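PDB 4N6F: putative thiosugar synthase from Amycolatopsis orientalis, which probably builds the 2-thiosugar of a secondary metabolite from a bound sugar phosphate, using sulphur from a carrier protein, on a ThiG-like TIM barrel. Local coordinates for residues Glu182-Ile187 / Leu209-Thr214. Residues are numbered along the deposited sequence; the frame is centred on the assembly and turned at random.
Sequences ELIEQI and LGASAT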
ATOM      1  N   GLU A 182      11.061 -13.868   7.297  1.00 32.62           N
ATOM      2  CA  GLU A 182      12.166 -14.666   7.824  1.00 34.99           C
ATOM      3  C   GLU A 182      13.175 -15.028   6.745  1.00 32.75           C
ATOM      4  O   GLU A 182      14.383 -14.979   6.969  1.00 29.93           O
ATOM      5  CB  GLU A 182      11.655 -15.960   8.469  1.00 38.08           C
ATOM      6  CG  GLU A 182      12.773 -16.940   8.825  1.00 42.43           C
ATOM      7  CD  GLU A 182      12.271 -18.205   9.496  1.00 45.10           C
ATOM      8  OE1 GLU A 182      12.179 -18.230  10.742  1.00 45.11           O
ATOM      9  OE2 GLU A 182      11.986 -19.178   8.766  1.00 47.93           O
ATOM     10  N   LEU A 183      12.667 -15.419   5.583  1.00 33.32           N
ATOM     11  CA  LEU A 183      13.531 -15.805   4.473  1.00 32.51           C
ATOM     12  C   LEU A 183      14.372 -14.611   4.027  1.00 30.47           C
ATOM     13  O   LEU A 183      15.581 -14.738   3.815  1.00 29.73           O
ATOM     14  CB  LEU A 183      12.687 -16.362   3.329  1.00 35.02           C
ATOM     15  CG  LEU A 183      13.409 -16.855   2.078  1.00 36.92           C
ATOM     16  CD1 LEU A 183      12.532 -17.822   1.294  1.00 38.34           C
ATOM     17  CD2 LEU A 183      13.821 -15.696   1.185  1.00 38.04           C
ATOM     18  N   ILE A 184      13.741 -13.442   3.911  1.00 28.14           N
ATOM     19  CA  ILE A 184      14.458 -12.222   3.540  1.00 26.68           C
ATOM     20  C   ILE A 184      15.546 -11.857   4.562  1.00 27.13           C
ATOM     21  O   ILE A 184      16.655 -11.450   4.184  1.00 25.12           O
ATOM     22  CB  ILE A 184      13.488 -11.042   3.332  1.00 26.18           C
ATOM     23  CG1 ILE A 184      12.650 -11.286   2.083  1.00 26.54           C
ATOM     24  CG2 ILE A 184      14.250  -9.728   3.161  1.00 26.08           C
ATOM     25  CD1 ILE A 184      11.441 -10.381   1.959  1.00 27.19           C
ATOM     26  N   GLU A 185      15.236 -12.012   5.848  1.00 27.40           N
ATOM     27  CA  GLU A 185      16.235 -11.781   6.912  1.00 29.46           C
ATOM     28  C   GLU A 185      17.450 -12.693   6.780  1.00 27.33           C
ATOM     29  O   GLU A 185      18.563 -12.272   7.046  1.00 26.58           O
ATOM     30  CB  GLU A 185      15.629 -11.993   8.305  1.00 31.14           C
ATOM     31  CG  GLU A 185      14.580 -10.960   8.695  1.00 35.14           C
ATOM     32  CD  GLU A 185      13.910 -11.259  10.037  1.00 36.30           C
ATOM     33  OE1 GLU A 185      14.291 -12.243  10.708  1.00 41.59           O
ATOM     34  OE2 GLU A 185      12.995 -10.506  10.421  1.00 38.80           O
ATOM     35  N   GLN A 186      17.234 -13.934   6.372  1.00 26.81           N
ATOM     36  CA  GLN A 186      18.302 -14.946   6.346  1.00 26.92           C
ATOM     37  C   GLN A 186      19.130 -14.960   5.066  1.00 27.18           C
ATOM     38  O   GLN A 186      20.231 -15.513   5.038  1.00 27.44           O
ATOM     39  CB  GLN A 186      17.697 -16.340   6.565  1.00 28.48           C
ATOM     40  CG  GLN A 186      17.233 -16.583   7.992  1.00 30.72           C
ATOM     41  CD  GLN A 186      18.346 -16.417   9.011  1.00 32.70           C
ATOM     42  OE1 GLN A 186      18.156 -15.780  10.038  1.00 37.88           O
ATOM     43  NE2 GLN A 186      19.516 -16.973   8.727  1.00 33.91           N
ATOM     44  N   ILE A 187      18.602 -14.356   4.009  1.00 27.73           N
ATOM     45  CA  ILE A 187      19.182 -14.464   2.669  1.00 27.36           C
ATOM     46  C   ILE A 187      19.868 -13.155   2.291  1.00 25.22           C
ATOM     47  O   ILE A 187      19.365 -12.089   2.569  1.00 24.67           O
ATOM     48  CB  ILE A 187      18.072 -14.853   1.658  1.00 28.48           C
ATOM     49  CG1 ILE A 187      17.518 -16.243   2.000  1.00 29.66           C
ATOM     50  CG2 ILE A 187      18.569 -14.841   0.227  1.00 29.69           C
ATOM     51  CD1 ILE A 187      18.544 -17.357   2.061  1.00 30.42           C
ATOM     52  N   LEU A 209       7.700  -6.229   4.061  1.00 27.09           N
ATOM     53  CA  LEU A 209       8.396  -7.437   4.515  1.00 26.48           C
ATOM     54  C   LEU A 209       9.907  -7.383   4.214  1.00 25.24           C
ATOM     55  O   LEU A 209      10.640  -8.266   4.626  1.00 24.76           O
ATOM     56  CB  LEU A 209       7.809  -8.683   3.842  1.00 26.51           C
ATOM     57  CG  LEU A 209       6.328  -8.979   4.071  1.00 26.92           C
ATOM     58  CD1 LEU A 209       5.960 -10.237   3.314  1.00 27.18           C
ATOM     59  CD2 LEU A 209       6.003  -9.125   5.548  1.00 27.63           C
ATOM     60  N   GLY A 210      10.352  -6.356   3.497  1.00 23.60           N
ATOM     61  CA  GLY A 210      11.748  -6.260   3.044  1.00 24.27           C
ATOM     62  C   GLY A 210      12.001  -6.708   1.601  1.00 22.05           C
ATOM     63  O   GLY A 210      13.141  -6.772   1.167  1.00 22.60           O
ATOM     64  N   ALA A 211      10.958  -7.036   0.851  1.00 21.48           N
ATOM     65  CA  ALA A 211      11.149  -7.375  -0.569  1.00 22.08           C
ATOM     66  C   ALA A 211      11.784  -6.181  -1.288  1.00 21.77           C
ATOM     67  O   ALA A 211      11.517  -5.028  -0.942  1.00 21.63           O
ATOM     68  CB  ALA A 211       9.839  -7.755  -1.231  1.00 21.86           C
ATOM     69  N   SER A 212      12.653  -6.467  -2.251  1.00 21.48           N
ATOM     70  CA  SER A 212      13.277  -5.417  -3.058  1.00 21.65           C
ATOM     71  C   SER A 212      12.369  -5.034  -4.214  1.00 22.29           C
ATOM     72  O   SER A 212      12.497  -3.938  -4.771  1.00 21.49           O
ATOM     73  CB  SER A 212      14.621  -5.890  -3.614  1.00 21.10           C
ATOM     74  OG  SER A 212      15.537  -6.113  -2.564  1.00 21.85           O
ATOM     75  N   ALA A 213      11.476  -5.948  -4.594  1.00 22.15           N
ATOM     76  CA  ALA A 213      10.561  -5.707  -5.699  1.00 22.37           C
ATOM     77  C   ALA A 213       9.437  -6.735  -5.707  1.00 22.80           C
ATOM     78  O   ALA A 213       9.443  -7.720  -4.939  1.00 22.00           O
ATOM     79  CB  ALA A 213      11.315  -5.748  -7.028  1.00 22.57           C
ATOM     80  N   THR A 214       8.484  -6.489  -6.597  1.00 22.40           N
ATOM     81  CA  THR A 214       7.347  -7.360  -6.804  1.00 23.75           C
ATOM     82  C   THR A 214       7.176  -7.601  -8.296  1.00 23.65           C
ATOM     83  O   THR A 214       7.338  -6.682  -9.096  1.00 24.11           O
ATOM     84  CB  THR A 214       6.071  -6.699  -6.262  1.00 24.54           C
ATOM     85  OG1 THR A 214       6.275  -6.359  -4.889  1.00 26.63           O
ATOM     86  CG2 THR A 214       4.887  -7.636  -6.356  1.00 25.96           C
TER
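Ile184, on helix 177-186, points at the turn Leu209-Ala211 that links helix 200-208 to strand 213-216 in this TIM barrel, so one outer helix meets the turn by which the chain passes from the next helix back into the barrel. Van der Waals contact of the isoleucine branches with backbone atoms dominates. With CG1 anti to the carbonyl carbon and chi2 extended (166°), the longer branch of Ile184 carries CD1 up to the turn, 3.5 Å from Leu209 O and 3.6 Å from Ala211 N. The shorter branch, anti to the backbone N, sets CG2 3.7 Å from Gly210 O. Gly210, at positive phi (98°), closes helix 200-208 in a Schellman motif; a CB there would clash with Leu209 O and come too close to Ile184 CG2. Side-chain contacts are looser: CD1 of Ile184 lies 4.4 Å from CB of Leu209. Ile184 also touches Val191 of strand 191-194; with Ile187 it belongs to a calcium site known in this protein but empty in this chain. An alanine in place of Ile184 would lack both branches and would probably open a gap against the turn, leaving the Gly210 peptide less covered. Past Gly210, CD1 of Ile184 stands 4.4 Å from Ala211 CB.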